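Local structure of chloramphenicol acetyltransferase (Aliivibrio fischeri, 6PXA) at the interface of chains A and B. The protein is a hexapeptide-repeat acyltransferase that probably transfers the acetyl group of acetyl-CoA to the 3-hydroxyl of chloramphenicol. Residues are numbered along the deposited sequence; one frame, centred on the assembly and turned at random. Chains: chain A/B, Chloramphenicol acetyltransferase.

Contact 1: the interface of chains A and B. Residues chain A 98-101, 103, 108; chain B 76, 127, 188, 196, 200, 203.
A:Ser99 and B:Asp127 form the polar end of a contact whose other end is apolar, built mostly of aromatic rings with a methionine among them. The hydroxyl OG of A:Ser99, anti to the backbone N (chi1 172°), approaches carboxylate oxygen OD1 of B:Asp127 from above its plane at 2.6 Å. The same oxygen receives backbone N of A:Thr100 at 3.2 Å through its syn lone pair. A:Ser99 OG also accepts A:Phe101 N, at 2.7 Å, which probably helps to hold the loop at residues 99-101 in shape.

The tight part centres on A:Phe103. Methyl CE of B:Met200, brought round by bends at chi2 and chi3, lies 3.7 Å from the A:Phe103 ring centroid, while CD2 of A:Phe101 backs the opposite face. Tip to tip, A:Phe103 CZ meets B:Trp188 CH2 at 3.7 Å. A:Phe108 brings CZ to the in-plane edge of B:Phe76, 3.5 Å from CE1, and B:Phe76 turns its CD1 edge to one face of A:Phe101, the planes 79° apart.

The looser, watery side lies around A:Thr100, whose OG1 reaches carbonyl O of B:Phe76 through water 2, 3.1 Å from OG1, and carbonyl O of B:Asp127 through water 1.

In the fold, loop residues 98-103 and helix 105-108 of chain A lie against coil turns of chain B at B:Phe76 and B:Asp127 and against its 3-10 helix 188-190 and helices 193-198 and 200-203, toward the C-terminus.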
loop_
_atom_site.group_PDB
_atom_site.type_symbol
_atom_site.label_atom_id
_atom_site.label_comp_id
_atom_site.label_asym_id
_atom_site.label_seq_id
_atom_site.Cartn_x
_atom_site.Cartn_y
_atom_site.Cartn_z
ATOM N N ILE A 98 0.473 -3.687 29.434
ATOM C CA ILE A 98 -0.992 -3.716 29.484
ATOM C C ILE A 98 -1.595 -2.873 28.367
ATOM O O ILE A 98 -2.473 -3.334 27.628
ATOM C CB ILE A 98 -1.492 -3.261 30.863
ATOM C CG1 ILE A 98 -1.196 -4.335 31.908
ATOM C CG2 ILE A 98 -2.968 -3.016 30.816
ATOM C CD1 ILE A 98 -1.604 -3.941 33.316
ATOM N N SER A 99 -1.135 -1.634 28.217
ATOM C CA SER A 99 -1.577 -0.782 27.121
ATOM C C SER A 99 -0.455 -0.528 26.116
ATOM O O SER A 99 0.727 -0.443 26.483
ATOM C CB SER A 99 -2.075 0.566 27.632
ATOM O OG SER A 99 -2.305 1.420 26.518
ATOM N N THR A 100 -0.838 -0.376 24.842
ATOM C CA THR A 100 0.087 0.125 23.832
ATOM C C THR A 100 0.104 1.651 23.738
ATOM O O THR A 100 0.845 2.198 22.913
ATOM C CB THR A 100 -0.236 -0.465 22.442
ATOM O OG1 THR A 100 -1.625 -0.285 22.120
ATOM C CG2 THR A 100 0.146 -1.957 22.374
ATOM N N PHE A 101 -0.667 2.347 24.550
ATOM C CA PHE A 101 -0.817 3.795 24.376
ATOM C C PHE A 101 0.389 4.526 24.951
ATOM O O PHE A 101 0.796 4.239 26.079
ATOM C CB PHE A 101 -2.082 4.312 25.056
ATOM C CG PHE A 101 -2.421 5.738 24.694
ATOM C CD1 PHE A 101 -3.065 6.031 23.495
ATOM C CD2 PHE A 101 -2.061 6.784 25.525
ATOM C CE1 PHE A 101 -3.369 7.347 23.155
ATOM C CE2 PHE A 101 -2.370 8.099 25.194
ATOM C CZ PHE A 101 -3.014 8.380 24.014
ATOM N N PHE A 103 1.205 7.150 26.801
ATOM C CA PHE A 103 0.832 8.173 27.776
ATOM C C PHE A 103 1.928 9.230 27.924
ATOM O O PHE A 103 3.096 8.902 28.126
ATOM C CB PHE A 103 0.583 7.532 29.147
ATOM C CG PHE A 103 -0.376 6.374 29.133
ATOM C CD1 PHE A 103 -1.751 6.588 29.204
ATOM C CD2 PHE A 103 0.098 5.069 29.097
ATOM C CE1 PHE A 103 -2.646 5.523 29.202
ATOM C CE2 PHE A 103 -0.784 3.994 29.102
ATOM C CZ PHE A 103 -2.165 4.223 29.158
ATOM N N PHE A 108 -0.375 12.366 32.123
ATOM C CA PHE A 108 -0.680 11.252 33.011
ATOM C C PHE A 108 0.263 11.118 34.204
ATOM O O PHE A 108 0.176 10.121 34.930
ATOM C CB PHE A 108 -0.720 9.948 32.214
ATOM C CG PHE A 108 -1.934 9.843 31.329
ATOM C CD1 PHE A 108 -3.119 9.327 31.825
ATOM C CD2 PHE A 108 -1.898 10.303 30.017
ATOM C CE1 PHE A 108 -4.256 9.256 31.025
ATOM C CE2 PHE A 108 -3.018 10.231 29.206
ATOM C CZ PHE A 108 -4.204 9.707 29.712
ATOM N N PHE B 76 -7.959 5.895 23.883
ATOM C CA PHE B 76 -6.588 5.435 24.049
ATOM C C PHE B 76 -6.094 4.662 22.831
ATOM O O PHE B 76 -5.312 3.711 22.961
ATOM C CB PHE B 76 -6.464 4.591 25.309
ATOM C CG PHE B 76 -6.633 5.383 26.577
ATOM C CD1 PHE B 76 -5.727 6.361 26.914
ATOM C CD2 PHE B 76 -7.717 5.173 27.417
ATOM C CE1 PHE B 76 -5.878 7.106 28.087
ATOM C CE2 PHE B 76 -7.865 5.912 28.596
ATOM C CZ PHE B 76 -6.948 6.878 28.920
ATOM N N ASP B 127 -7.913 1.119 23.358
ATOM C CA ASP B 127 -6.531 0.685 23.484
ATOM C C ASP B 127 -6.092 -0.108 22.249
ATOM O O ASP B 127 -5.477 -1.170 22.351
ATOM C CB ASP B 127 -6.332 -0.131 24.764
ATOM C CG ASP B 127 -4.858 -0.499 24.987
ATOM O OD1 ASP B 127 -3.996 0.378 24.774
ATOM O OD2 ASP B 127 -4.561 -1.660 25.332
ATOM N N TRP B 188 -9.975 -0.625 32.178
ATOM C CA TRP B 188 -9.255 0.507 32.762
ATOM C C TRP B 188 -9.429 1.780 31.953
ATOM O O TRP B 188 -9.256 2.873 32.504
ATOM C CB TRP B 188 -7.750 0.206 32.904
ATOM C CG TRP B 188 -6.997 0.066 31.560
ATOM C CD1 TRP B 188 -6.632 -1.098 30.962
ATOM C CD2 TRP B 188 -6.522 1.128 30.690
ATOM N NE1 TRP B 188 -5.977 -0.839 29.773
ATOM C CE2 TRP B 188 -5.899 0.516 29.586
ATOM C CE3 TRP B 188 -6.567 2.526 30.743
ATOM C CZ2 TRP B 188 -5.330 1.255 28.542
ATOM C CZ3 TRP B 188 -6.021 3.257 29.718
ATOM C CH2 TRP B 188 -5.405 2.622 28.622
ATOM N N ILE B 196 -6.501 6.054 36.564
ATOM C CA ILE B 196 -5.554 5.696 35.514
ATOM C C ILE B 196 -4.189 6.283 35.824
ATOM O O ILE B 196 -3.163 5.605 35.699
ATOM C CB ILE B 196 -6.082 6.158 34.147
ATOM C CG1 ILE B 196 -7.426 5.476 33.866
ATOM C CG2 ILE B 196 -5.052 5.848 33.030
ATOM C CD1 ILE B 196 -8.090 5.860 32.563
ATOM N N MET B 200 -0.671 4.151 36.670
ATOM C CA MET B 200 0.169 4.263 35.486
ATOM C C MET B 200 1.413 3.375 35.565
ATOM O O MET B 200 1.867 2.854 34.538
ATOM C CB MET B 200 0.552 5.725 35.273
ATOM C CG MET B 200 1.330 5.964 33.998
ATOM S SD MET B 200 0.474 5.339 32.540
ATOM C CE MET B 200 -1.060 6.264 32.676
ATOM N N LEU B 203 0.103 0.033 34.388
ATOM C CA LEU B 203 -0.227 -0.011 32.959
ATOM C C LEU B 203 1.030 -0.018 32.077
ATOM O O LEU B 203 1.023 -0.608 30.988
ATOM C CB LEU B 203 -1.131 1.169 32.584
ATOM C CG LEU B 203 -2.541 1.259 33.212
ATOM C CD1 LEU B 203 -3.123 2.651 33.040
ATOM C CD2 LEU B 203 -3.473 0.227 32.622
HETATM O O HOH W 1 -2.984 -2.245 21.313
HETATM O O HOH W 2 -2.918 2.501 21.583
HETATM O O HOH W 3 1.271 0.746 29.013
#

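Contact 2: the interface of chains A and B. Residues chain A 48-49, 86, 135; chain B 38, 81, 132-133.
Carboxylate oxygen OE1 of B:Glu133 is gripped by one donor from each subunit. Guanidinium nitrogen NH1 of A:Arg48 reaches it across the interface in a salt bridge of 3.0 Å, nearly straight (161° at H), and imidazole NE2 of B:His38 donates to it from within chain B at 3.0 Å. The two come from opposite faces of the carboxylate: NH1 on the anti side, 30° out of plane, and NE2 more steeply from above. OE1 lies in the planes of both the guanidinium and the imidazole, which stand perpendicular.

The other ring nitrogen of B:His38, ND1, shares a hydrogen bond of 2.6 Å with B:Ser81 OG, which helps to fix the rotation of the ring. On chain A, the arm of A:Arg48 is extended from CG to NE, which carries the guanidinium across to chain B.

Water 4 ties the same arginine to its surroundings. It lies 2.8 Å from A:Arg48 NH1 and also meets the phenol OH of A:Tyr49 and the hydroxyl OG of B:Ser132, itself a donor to carbonyl O of B:Ser81. Water 5 links the A:Tyr49 hydroxyl to backbone N of B:Ser81. This is a water-bridged polar patch of the subunit interface, where strands 47-48, 84-86 and 135-136 of chain A face loop residues of chain B and its 3-10 helix 36-38. At its apolar border methyl CE of A:Met86, its chain bent at chi2 and chi3, rests 3.7 Å from CB of B:Ser132.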
loop_
_atom_site.group_PDB
_atom_site.type_symbol
_atom_site.label_atom_id
_atom_site.label_comp_id
_atom_site.label_asym_id
_atom_site.label_seq_id
_atom_site.Cartn_x
_atom_site.Cartn_y
_atom_site.Cartn_z
ATOM N N ARG A 48 11.699 6.596 7.156
ATOM C CA ARG A 48 10.679 7.183 8.007
ATOM C C ARG A 48 11.037 6.958 9.467
ATOM O O ARG A 48 11.563 5.897 9.828
ATOM C CB ARG A 48 9.321 6.600 7.681
ATOM C CG ARG A 48 8.946 6.843 6.253
ATOM C CD ARG A 48 7.464 6.734 6.073
ATOM N NE ARG A 48 7.099 6.917 4.677
ATOM C CZ ARG A 48 5.949 6.520 4.160
ATOM N NH1 ARG A 48 5.043 5.929 4.934
ATOM N NH2 ARG A 48 5.698 6.723 2.874
ATOM N N TYR A 49 10.766 7.981 10.284
ATOM C CA TYR A 49 10.955 7.953 11.745
ATOM C C TYR A 49 12.425 7.791 12.163
ATOM O O TYR A 49 12.715 7.296 13.260
ATOM C CB TYR A 49 10.091 6.869 12.397
ATOM C CG TYR A 49 8.662 6.882 11.873
ATOM C CD1 TYR A 49 7.726 7.766 12.380
ATOM C CD2 TYR A 49 8.261 6.009 10.860
ATOM C CE1 TYR A 49 6.432 7.784 11.911
ATOM C CE2 TYR A 49 6.970 6.037 10.368
ATOM C CZ TYR A 49 6.057 6.917 10.908
ATOM O OH TYR A 49 4.766 6.953 10.429
ATOM N N MET A 86 11.114 1.580 7.620
ATOM C CA MET A 86 10.498 2.024 8.859
ATOM C C MET A 86 11.550 1.954 9.961
ATOM O O MET A 86 12.038 0.862 10.288
ATOM C CB MET A 86 9.274 1.170 9.204
ATOM C CG MET A 86 8.124 1.221 8.163
ATOM S SD MET A 86 7.260 2.813 7.996
ATOM C CE MET A 86 6.174 2.783 9.429
ATOM N N MET A 135 7.649 -2.216 1.978
ATOM C CA MET A 135 7.884 -1.623 3.298
ATOM C C MET A 135 8.801 -2.548 4.087
ATOM O O MET A 135 8.502 -3.742 4.240
ATOM C CB MET A 135 6.562 -1.392 4.043
ATOM C CG MET A 135 6.754 -0.789 5.429
ATOM S SD MET A 135 5.199 -0.401 6.327
ATOM C CE MET A 135 4.744 1.186 5.620
ATOM N N HIS B 38 1.779 11.370 5.707
ATOM C CA HIS B 38 0.767 11.447 4.662
ATOM C C HIS B 38 0.102 12.816 4.564
ATOM O O HIS B 38 -0.922 12.945 3.890
ATOM C CB HIS B 38 -0.240 10.316 4.849
ATOM C CG HIS B 38 0.392 8.956 4.724
ATOM N ND1 HIS B 38 1.200 8.422 5.705
ATOM C CD2 HIS B 38 0.398 8.064 3.704
ATOM C CE1 HIS B 38 1.651 7.240 5.312
ATOM N NE2 HIS B 38 1.197 7.010 4.089
ATOM N N SER B 81 0.534 6.814 10.746
ATOM C CA SER B 81 0.394 7.612 9.527
ATOM C C SER B 81 -0.153 6.771 8.376
ATOM O O SER B 81 0.217 5.604 8.201
ATOM C CB SER B 81 1.737 8.219 9.140
ATOM O OG SER B 81 1.595 9.253 8.174
ATOM N N SER B 132 1.026 1.767 10.467
ATOM C CA SER B 132 1.063 2.698 9.351
ATOM C C SER B 132 0.517 2.032 8.098
ATOM O O SER B 132 0.833 0.878 7.805
ATOM C CB SER B 132 2.486 3.192 9.106
ATOM O OG SER B 132 2.490 4.215 8.109
ATOM N N GLU B 133 -0.358 2.746 7.396
ATOM C CA GLU B 133 -0.849 2.336 6.080
ATOM C C GLU B 133 -1.678 1.059 6.137
ATOM O O GLU B 133 -1.947 0.421 5.097
ATOM C CB GLU B 133 0.338 2.200 5.089
ATOM C CG GLU B 133 0.931 3.557 4.749
ATOM C CD GLU B 133 1.999 3.520 3.657
ATOM O OE1 GLU B 133 2.779 4.470 3.629
ATOM O OE2 GLU B 133 2.039 2.577 2.840
HETATM O O HOH W 4 4.578 5.971 7.745
HETATM O O HOH W 5 3.118 7.447 12.176
#

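Contact 3: the interface of chains A and B. Residues chain A 101-102, 108; chain B 30, 32, 76-78.
The phenol ring of B:Tyr30 takes the tip of A:Phe108 on one face: CZ stands 3.5 Å above the plane, over the ring centre, and the same tip also touches the edge of B:Phe76, so that it sits in the corner between the two rings. A:Phe101 has a neighbour on each face: B:Phe76 CD1 toward the rim of one, and A:Pro102 CD toward the rim of the other, 3.6 Å above the plane.

O of B:Cys77 lies at the edge of the A:Phe101 ring, in plane, and O of B:Tyr30 is 3.4 Å from A:Phe101 CZ. Farther round, A:Phe101 CE1 meets the edge of B:Tyr32 in the plane of that ring, 3.6 Å from CD1. With CG in the crowded position between backbone N and carbonyl carbon (chi1 71°), B:Tyr32 also reaches A:Pro102 tip to tip, its phenol OH 3.4 Å from A:Pro102 CG. The fit rests on van der Waals packing, largely of rings.

B:Tyr30, B:Tyr32, A:Phe101, A:Pro102 and A:Phe108 are residue types that line taurocholic acid in this structure. In the fold, the aromatic loop of chain A and its helix 105-108 abut strands 32-34 and 78-80 of chain B and the turns preceding them.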
loop_
_atom_site.group_PDB
_atom_site.type_symbol
_atom_site.label_atom_id
_atom_site.label_comp_id
_atom_site.label_asym_id
_atom_site.label_seq_id
_atom_site.Cartn_x
_atom_site.Cartn_y
_atom_site.Cartn_z
ATOM N N PHE A 101 -0.667 2.347 24.550
ATOM C CA PHE A 101 -0.817 3.795 24.376
ATOM C C PHE A 101 0.389 4.526 24.951
ATOM O O PHE A 101 0.796 4.239 26.079
ATOM C CB PHE A 101 -2.082 4.312 25.056
ATOM C CG PHE A 101 -2.421 5.738 24.694
ATOM C CD1 PHE A 101 -3.065 6.031 23.495
ATOM C CD2 PHE A 101 -2.061 6.784 25.525
ATOM C CE1 PHE A 101 -3.369 7.347 23.155
ATOM C CE2 PHE A 101 -2.370 8.099 25.194
ATOM C CZ PHE A 101 -3.014 8.380 24.014
ATOM N N PRO A 102 0.956 5.500 24.229
ATOM C CA PRO A 102 2.124 6.261 24.748
ATOM C C PRO A 102 1.728 7.454 25.611
ATOM O O PRO A 102 1.886 8.627 25.243
ATOM C CB PRO A 102 2.848 6.669 23.459
ATOM C CG PRO A 102 1.767 6.782 22.427
ATOM C CD PRO A 102 0.657 5.817 22.821
ATOM N N PHE A 108 -0.375 12.366 32.123
ATOM C CA PHE A 108 -0.680 11.252 33.011
ATOM C C PHE A 108 0.263 11.118 34.204
ATOM O O PHE A 108 0.176 10.121 34.930
ATOM C CB PHE A 108 -0.720 9.948 32.214
ATOM C CG PHE A 108 -1.934 9.843 31.329
ATOM C CD1 PHE A 108 -3.119 9.327 31.825
ATOM C CD2 PHE A 108 -1.898 10.303 30.017
ATOM C CE1 PHE A 108 -4.256 9.256 31.025
ATOM C CE2 PHE A 108 -3.018 10.231 29.206
ATOM C CZ PHE A 108 -4.204 9.707 29.712
ATOM N N TYR B 30 -8.332 10.829 24.174
ATOM C CA TYR B 30 -6.884 10.619 24.057
ATOM C C TYR B 30 -6.460 9.979 22.738
ATOM O O TYR B 30 -5.319 10.160 22.316
ATOM C CB TYR B 30 -6.371 9.823 25.268
ATOM C CG TYR B 30 -6.550 10.617 26.563
ATOM C CD1 TYR B 30 -5.716 11.686 26.854
ATOM C CD2 TYR B 30 -7.563 10.319 27.457
ATOM C CE1 TYR B 30 -5.874 12.431 27.998
ATOM C CE2 TYR B 30 -7.736 11.061 28.627
ATOM C CZ TYR B 30 -6.886 12.118 28.889
ATOM O OH TYR B 30 -7.045 12.867 30.039
ATOM N N TYR B 32 -5.375 9.456 19.103
ATOM C CA TYR B 32 -4.631 10.417 18.305
ATOM C C TYR B 32 -4.267 9.824 16.949
ATOM O O TYR B 32 -4.148 8.606 16.785
ATOM C CB TYR B 32 -3.323 10.851 19.007
ATOM C CG TYR B 32 -2.251 9.763 19.048
ATOM C CD1 TYR B 32 -2.175 8.869 20.117
ATOM C CD2 TYR B 32 -1.321 9.625 18.021
ATOM C CE1 TYR B 32 -1.216 7.877 20.154
ATOM C CE2 TYR B 32 -0.358 8.624 18.050
ATOM C CZ TYR B 32 -0.301 7.766 19.122
ATOM O OH TYR B 32 0.654 6.772 19.178
ATOM N N PHE B 76 -7.959 5.895 23.883
ATOM C CA PHE B 76 -6.588 5.435 24.049
ATOM C C PHE B 76 -6.094 4.662 22.831
ATOM O O PHE B 76 -5.312 3.711 22.961
ATOM C CB PHE B 76 -6.464 4.591 25.309
ATOM C CG PHE B 76 -6.633 5.383 26.577
ATOM C CD1 PHE B 76 -5.727 6.361 26.914
ATOM C CD2 PHE B 76 -7.717 5.173 27.417
ATOM C CE1 PHE B 76 -5.878 7.106 28.087
ATOM C CE2 PHE B 76 -7.865 5.912 28.596
ATOM C CZ PHE B 76 -6.948 6.878 28.920
ATOM N N CYS B 77 -6.560 5.050 21.649
ATOM C CA CYS B 77 -6.151 4.401 20.417
ATOM C C CYS B 77 -5.001 5.166 19.787
ATOM O O CYS B 77 -4.923 6.394 19.871
ATOM C CB CYS B 77 -7.310 4.296 19.420
ATOM S SG CYS B 77 -8.538 3.099 19.915
ATOM N N SER B 78 -4.105 4.420 19.170
ATOM C CA SER B 78 -2.917 4.966 18.514
ATOM C C SER B 78 -3.059 4.658 17.039
ATOM O O SER B 78 -3.033 3.487 16.650
ATOM C CB SER B 78 -1.628 4.356 19.070
ATOM O OG SER B 78 -1.480 4.679 20.447
#

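Contacts 1 and 3 are neighbours, about 7 Å apart between the centres of their C-alpha atoms, and share A:Phe101, A:Phe108 and B:Phe76; they are two sides of one aromatic seam made by the same loop of chain A. Contact 2 shares no residue with either, its C-alpha centre about 23 Å from that of contact 1 and about 18 Å from that of contact 3. Its polar, hydrated character sets it off from the mainly aromatic region, although contact 1 has a polar end of its own. Repeated around three copies, such regions suit the trimer typical of left-handed beta-helix acyltransferases, whose acceptor sites lie between subunits.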